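Local coordinates for O-methyltransferase family 3 (Niastella koreensis, PDB 7CVW) that catalyses the metal-dependent transfer of a methyl group from S-adenosyl-L-methionine to catechol-like compounds, turning protocatechuic acid into vanillic and iso-vanillic acids, at the interface of chains A and B. Numbering follows the deposited sequence. Chains: chain A/B, O-methyltransferase family 3.

Contact 1: the interface of chains A and B. Residues chain A 52, 56, 159, 161, 200, 219; chain B 51, 54-55.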
ATOM      1  N   LEU A  52      -2.739   3.014  -6.204  1.00  9.48           N
ATOM      2  CA  LEU A  52      -3.492   3.737  -5.153  1.00  9.73           C
ATOM      3  C   LEU A  52      -4.441   4.733  -5.831  1.00  9.85           C
ATOM      4  O   LEU A  52      -5.580   4.850  -5.398  1.00  9.35           O
ATOM      5  CB  LEU A  52      -2.524   4.442  -4.201  1.00 10.03           C
ATOM      6  CG  LEU A  52      -1.747   3.540  -3.253  1.00 10.66           C
ATOM      7  CD1 LEU A  52      -0.714   4.335  -2.479  1.00 11.36           C
ATOM      8  CD2 LEU A  52      -2.639   2.793  -2.284  1.00 11.57           C
ATOM      9  N   CYS A  56      -8.558   4.806  -5.509  1.00 16.83           N
ATOM     10  CA  CYS A  56      -9.261   6.076  -5.159  1.00 17.65           C
ATOM     11  C   CYS A  56     -10.271   6.442  -6.258  1.00 17.24           C
ATOM     12  O   CYS A  56     -10.995   7.416  -6.053  1.00 19.58           O
ATOM     13  CB  CYS A  56      -8.268   7.225  -4.990  1.00 18.47           C
ATOM     14  SG  CYS A  56      -7.281   7.042  -3.491  1.00 24.10           S
ATOM     15  N   GLY A 159     -12.731  10.282   2.548  1.00 12.64           N
ATOM     16  CA  GLY A 159     -12.204   9.193   1.712  1.00 11.70           C
ATOM     17  C   GLY A 159     -10.964   9.584   0.915  1.00 10.71           C
ATOM     18  O   GLY A 159     -10.372   8.706   0.275  1.00 10.23           O
ATOM     19  N   LEU A 161      -7.264  10.040  -0.030  1.00  9.17           N
ATOM     20  CA  LEU A 161      -6.015   9.369   0.356  1.00  9.58           C
ATOM     21  C   LEU A 161      -4.914  10.408   0.301  1.00  9.08           C
ATOM     22  O   LEU A 161      -4.719  11.011  -0.782  1.00  9.44           O
ATOM     23  CB  LEU A 161      -5.711   8.233  -0.614  1.00 10.16           C
ATOM     24  CG  LEU A 161      -4.363   7.562  -0.417  1.00 11.58           C
ATOM     25  CD1 LEU A 161      -4.285   6.863   0.923  1.00 12.18           C
ATOM     26  CD2 LEU A 161      -4.095   6.591  -1.565  1.00 12.59           C
ATOM     27  N   ASP A 200      -7.465   8.107   9.355  1.00 11.23           N
ATOM     28  CA  ASP A 200      -6.960   6.751   9.680  1.00 11.65           C
ATOM     29  C   ASP A 200      -5.661   6.565   8.900  1.00 10.87           C
ATOM     30  O   ASP A 200      -5.655   6.849   7.678  1.00 10.57           O
ATOM     31  CB  ASP A 200      -7.983   5.691   9.292  1.00 13.80           C
ATOM     32  CG  ASP A 200      -9.291   5.825  10.063  1.00 16.81           C
ATOM     33  OD1 ASP A 200      -9.213   6.013  11.280  1.00 19.59           O
ATOM     34  OD2 ASP A 200     -10.369   5.741   9.443  1.00 19.43           O
ATOM     35  N   ILE A 219      -6.223   8.085   5.250  1.00  9.80           N
ATOM     36  CA  ILE A 219      -7.561   8.256   4.640  1.00 10.18           C
ATOM     37  C   ILE A 219      -8.354   9.228   5.498  1.00 10.34           C
ATOM     38  O   ILE A 219      -8.493   9.019   6.711  1.00 11.24           O
ATOM     39  CB  ILE A 219      -8.283   6.921   4.450  1.00 11.19           C
ATOM     40  CG1 ILE A 219      -7.401   5.929   3.709  1.00 12.53           C
ATOM     41  CG2 ILE A 219      -9.597   7.164   3.730  1.00 11.20           C
ATOM     42  CD1 ILE A 219      -7.989   4.557   3.673  1.00 13.18           C
TER
ATOM     43  N   LEU B  51      -6.862  -0.242   5.948  1.00  9.97           N
ATOM     44  CA  LEU B  51      -6.914   0.983   5.132  1.00 10.71           C
ATOM     45  C   LEU B  51      -7.234   0.593   3.693  1.00 10.42           C
ATOM     46  O   LEU B  51      -8.018   1.309   3.038  1.00 11.50           O
ATOM     47  CB  LEU B  51      -5.591   1.737   5.234  1.00 11.41           C
ATOM     48  CG  LEU B  51      -5.273   2.304   6.616  1.00 13.12           C
ATOM     49  CD1 LEU B  51      -3.860   2.849   6.654  1.00 14.42           C
ATOM     50  CD2 LEU B  51      -6.276   3.354   7.013  1.00 13.96           C
ATOM     51  N   GLN B  54     -10.835   0.063   3.437  1.00 12.87           N
ATOM     52  CA  GLN B  54     -11.550   1.371   3.425  1.00 13.59           C
ATOM     53  C   GLN B  54     -11.443   2.014   2.043  1.00 14.31           C
ATOM     54  O   GLN B  54     -12.459   2.554   1.572  1.00 13.98           O
ATOM     55  CB  GLN B  54     -10.989   2.302   4.495  1.00 14.59           C
ATOM     56  CG  GLN B  54     -11.258   1.823   5.901  1.00 15.50           C
ATOM     57  CD  GLN B  54     -10.636   2.738   6.920  1.00 18.02           C
ATOM     58  OE1 GLN B  54      -9.681   2.370   7.601  1.00 21.60           O
ATOM     59  NE2 GLN B  54     -11.114   3.968   6.966  1.00 21.82           N
ATOM     60  N   LEU B  55     -10.271   1.942   1.389  1.00 14.34           N
ATOM     61  CA  LEU B  55     -10.074   2.535   0.040  1.00 15.88           C
ATOM     62  C   LEU B  55     -10.995   1.836  -0.965  1.00 16.85           C
ATOM     63  O   LEU B  55     -11.537   2.533  -1.831  1.00 18.55           O
ATOM     64  CB  LEU B  55      -8.621   2.410  -0.421  1.00 16.03           C
ATOM     65  CG  LEU B  55      -7.658   3.432   0.166  1.00 17.74           C
ATOM     66  CD1 LEU B  55      -6.260   3.202  -0.385  1.00 18.71           C
ATOM     67  CD2 LEU B  55      -8.119   4.867  -0.099  1.00 17.39           C
TER
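The side-chain amide of B:Gln54 donates through NE2 to the carboxylate oxygen OD2 of A:Asp200 at 3.1 Å, in a fairly straight hydrogen bond (157° at the hydrogen). In this class I SAM-dependent methyltransferase, the bond lies at one margin of a mostly apolar contact of the homodimer, where helix 43-55 of chain B packs on strands 160-165, 199-206 and 213-220 of chain A. The two side chains cross at about a right angle, their amide and carboxylate planes turned 66° apart. The acceptor lies close to the amide plane, whereas the donor comes to OD2 on its anti side and somewhat out of the carboxylate plane. B:Gln54 spans the distance with a chain extended beyond CG. Beside the bond, CB of A:Asp200 packs against the methyl CD2 of B:Leu51 at 3.7 Å.

A:Ile219 is the central apolar group. Its CD1 is carried outward by an extended second torsion (chi2 172°) and enters the surface of the helix between three residues: it lies 3.7 Å from CG of B:Leu55 and also meets CB of B:Gln54 and CD2 of B:Leu51. The same methyl also touches the backbone carbonyl O of B:Leu51. On the far side of A:Ile219, B:Leu55 pushes its two methyls into chain A. CD1 meets the methyl CD2 of A:Leu52 at 4.1 Å, the side chains crossing obliquely. CD2 lies against CD1 and CG1 at the end of A:Ile219 and reaches, more distantly, the sulfur SG of A:Cys56 and CB of A:Leu161, whose side chain runs roughly perpendicular to that of B:Leu55.

Contact 2: the interface of chains A and B. Residues chain A 6, 170-171, 205, 207, 212; chain B 5-6, 9, 207.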
ATOM      1  N   PHE A   6      17.858  -6.126  -1.195  1.00 13.06           N
ATOM      2  CA  PHE A   6      16.656  -5.292  -1.465  1.00 13.06           C
ATOM      3  C   PHE A   6      16.690  -4.755  -2.899  1.00 12.76           C
ATOM      4  O   PHE A   6      15.643  -4.707  -3.569  1.00 11.89           O
ATOM      5  CB  PHE A   6      16.501  -4.160  -0.455  1.00 13.64           C
ATOM      6  CG  PHE A   6      16.525  -4.652   0.965  1.00 13.92           C
ATOM      7  CD1 PHE A   6      15.616  -5.600   1.412  1.00 14.75           C
ATOM      8  CD2 PHE A   6      17.467  -4.163   1.852  1.00 15.17           C
ATOM      9  CE1 PHE A   6      15.655  -6.047   2.722  1.00 15.69           C
ATOM     10  CE2 PHE A   6      17.524  -4.639   3.154  1.00 16.66           C
ATOM     11  CZ  PHE A   6      16.594  -5.551   3.593  1.00 16.43           C
ATOM     12  N   ASP A 170      16.000   5.912   6.674  1.00 12.40           N
ATOM     13  CA  ASP A 170      17.028   4.904   7.030  1.00 13.01           C
ATOM     14  C   ASP A 170      16.927   4.616   8.532  1.00 13.14           C
ATOM     15  O   ASP A 170      17.907   4.146   9.084  1.00 13.48           O
ATOM     16  CB  ASP A 170      18.431   5.380   6.639  1.00 14.81           C
ATOM     17  CG  ASP A 170      19.451   4.275   6.408  1.00 16.99           C
ATOM     18  OD1 ASP A 170      19.031   3.167   6.085  1.00 19.30           O
ATOM     19  OD2 ASP A 170      20.672   4.545   6.576  1.00 21.34           O
ATOM     20  N   GLY A 171      15.776   4.888   9.159  1.00 11.41           N
ATOM     21  CA  GLY A 171      15.531   4.630  10.590  1.00 11.73           C
ATOM     22  C   GLY A 171      16.052   5.747  11.473  1.00 12.33           C
ATOM     23  O   GLY A 171      15.993   5.598  12.693  1.00 13.34           O
ATOM     24  N   GLN A 205       6.986   0.853   5.833  1.00 12.13           N
ATOM     25  CA  GLN A 205       8.439   0.765   5.640  1.00 12.25           C
ATOM     26  C   GLN A 205       8.708   0.334   4.199  1.00 12.06           C
ATOM     27  O   GLN A 205       7.999  -0.559   3.686  1.00 12.58           O
ATOM     28  CB  GLN A 205       9.069  -0.185   6.642  1.00 12.82           C
ATOM     29  CG  GLN A 205       8.862   0.227   8.093  1.00 13.42           C
ATOM     30  CD  GLN A 205       9.724  -0.554   9.055  1.00 13.25           C
ATOM     31  OE1 GLN A 205       9.238  -1.164  10.026  1.00 17.05           O
ATOM     32  NE2 GLN A 205      11.013  -0.505   8.821  1.00 13.09           N
ATOM     33  N   VAL A 207      11.801  -0.689   1.235  1.00 11.02           N
ATOM     34  CA  VAL A 207      13.175  -1.061   0.818  1.00 10.45           C
ATOM     35  C   VAL A 207      13.159  -1.332  -0.683  1.00 10.46           C
ATOM     36  O   VAL A 207      12.074  -1.517  -1.273  1.00 10.92           O
ATOM     37  CB  VAL A 207      13.711  -2.255   1.627  1.00 10.63           C
ATOM     38  CG1 VAL A 207      13.875  -1.871   3.088  1.00 10.47           C
ATOM     39  CG2 VAL A 207      12.820  -3.483   1.496  1.00 11.34           C
ATOM     40  N   TYR A 212      16.595   2.650   2.380  1.00 11.73           N
ATOM     41  CA  TYR A 212      15.543   2.286   3.342  1.00 11.23           C
ATOM     42  C   TYR A 212      14.805   3.557   3.789  1.00 10.89           C
ATOM     43  O   TYR A 212      15.446   4.536   4.248  1.00 11.60           O
ATOM     44  CB  TYR A 212      16.200   1.560   4.515  1.00 11.61           C
ATOM     45  CG  TYR A 212      15.349   1.351   5.745  1.00 11.91           C
ATOM     46  CD1 TYR A 212      14.043   0.896   5.694  1.00 12.10           C
ATOM     47  CD2 TYR A 212      15.909   1.554   6.997  1.00 13.53           C
ATOM     48  CE1 TYR A 212      13.305   0.680   6.847  1.00 11.87           C
ATOM     49  CE2 TYR A 212      15.201   1.285   8.150  1.00 12.33           C
ATOM     50  CZ  TYR A 212      13.887   0.886   8.085  1.00 12.99           C
ATOM     51  OH  TYR A 212      13.188   0.644   9.227  1.00 13.51           O
TER
ATOM     52  N   ILE B   5      17.024  -2.826  13.239  1.00 17.68           N
ATOM     53  CA  ILE B   5      16.481  -1.472  12.925  1.00 16.94           C
ATOM     54  C   ILE B   5      15.034  -1.629  12.457  1.00 14.02           C
ATOM     55  O   ILE B   5      14.210  -0.807  12.834  1.00 12.82           O
ATOM     56  CB  ILE B   5      17.333  -0.688  11.906  1.00 17.76           C
ATOM     57  CG1 ILE B   5      16.866   0.769  11.798  1.00 18.23           C
ATOM     58  CG2 ILE B   5      17.338  -1.370  10.547  1.00 19.19           C
ATOM     59  CD1 ILE B   5      16.931   1.550  13.103  1.00 20.52           C
ATOM     60  N   PHE B   6      14.714  -2.659  11.667  1.00 13.62           N
ATOM     61  CA  PHE B   6      13.348  -2.775  11.094  1.00 13.45           C
ATOM     62  C   PHE B   6      12.338  -3.051  12.210  1.00 12.75           C
ATOM     63  O   PHE B   6      11.188  -2.557  12.143  1.00 11.81           O
ATOM     64  CB  PHE B   6      13.265  -3.862  10.025  1.00 13.53           C
ATOM     65  CG  PHE B   6      14.240  -3.687   8.893  1.00 14.11           C
ATOM     66  CD1 PHE B   6      14.309  -2.505   8.180  1.00 15.22           C
ATOM     67  CD2 PHE B   6      15.076  -4.718   8.516  1.00 16.24           C
ATOM     68  CE1 PHE B   6      15.202  -2.346   7.133  1.00 16.22           C
ATOM     69  CE2 PHE B   6      15.976  -4.556   7.478  1.00 16.84           C
ATOM     70  CZ  PHE B   6      16.042  -3.370   6.789  1.00 17.35           C
ATOM     71  N   VAL B   9      11.929   0.268  14.205  1.00 10.61           N
ATOM     72  CA  VAL B   9      11.108   1.230  13.427  1.00 10.13           C
ATOM     73  C   VAL B   9       9.660   0.739  13.425  1.00  9.91           C
ATOM     74  O   VAL B   9       8.746   1.570  13.513  1.00  9.10           O
ATOM     75  CB  VAL B   9      11.660   1.424  12.005  1.00 10.04           C
ATOM     76  CG1 VAL B   9      10.659   2.183  11.143  1.00 10.18           C
ATOM     77  CG2 VAL B   9      13.019   2.125  11.999  1.00 10.83           C
ATOM     78  N   VAL B 207       9.253  -5.032   5.515  1.00 11.87           N
ATOM     79  CA  VAL B 207      10.174  -5.309   6.633  1.00 11.73           C
ATOM     80  C   VAL B 207       9.490  -4.835   7.905  1.00 11.76           C
ATOM     81  O   VAL B 207       8.509  -4.071   7.810  1.00 11.99           O
ATOM     82  CB  VAL B 207      11.525  -4.614   6.416  1.00 11.69           C
ATOM     83  CG1 VAL B 207      12.295  -5.222   5.252  1.00 12.00           C
ATOM     84  CG2 VAL B 207      11.386  -3.114   6.235  1.00 11.80           C
TER
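A:Gln205, at the end of strand 199-206, lays its side chain across chain B between B:Val207 and B:Val9, close to the start of the N-terminal helix 4-17. Its CB touches the methyl CG2 of B:Val207 at 3.8 Å. Next, CG passes CG1 of B:Val9, and the amide carbon CD comes down on that same methyl at 3.6 Å. An extended chain (chi2 -168°) carries the amide this far. At the tip, OE1 as modelled faces the backbone carbonyl O of B:Phe6 at 3.2 Å, a clash of two acceptors. NE2 as modelled lies in the plane of the A:Tyr212 ring, 2.5 Å from its hydroxyl OH, uncomfortably short for an amide nitrogen. The amide orientation is therefore doubtful; with its oxygen and nitrogen exchanged, the nitrogen could donate to the carbonyl and the hydroxyl perhaps to the oxygen.

A:Tyr212, with CG anti to its backbone N (chi1 168°), presents a face to B:Phe6. CE1 of B:Phe6 lies 3.5 Å above the plane of the A:Tyr212 ring, over its centre, and the two planes are 84° apart. B:Ile5 CG1 reaches CE2 of the tyrosine at 4.0 Å. B:Phe6 is in turn held between B:Ile5 CG2, towards the rim of one face, and B:Val207 CB, towards the rim of the other. Its CZ meets the CZ of A:Phe6 tip to tip at 3.9 Å, while A:Val207 and B:Val207 come loosely together nearby. This meeting of identical residues marks the neighbourhood of the dimer two-fold, where the N-terminal helix helps hold the homodimer together.

The centres of the C-alpha atoms of contact 1 and contact 2 lie about 23 Å apart along one two-fold interface. They share strand 199-206 of chain A, which supplies A:Asp200 near its start to contact 1 and A:Gln205 near its end to contact 2. A:Tyr212 immediately precedes strand 213-220, whose far end carries A:Ile219, so the two neighbouring segments connect the contacts. Chain B answers with helix 43-55 in contact 1, and helix 4-17 with B:Val207 in contact 2. Both contacts recur with the chains exchanged, which suggests that the homodimer is secured at several separate points.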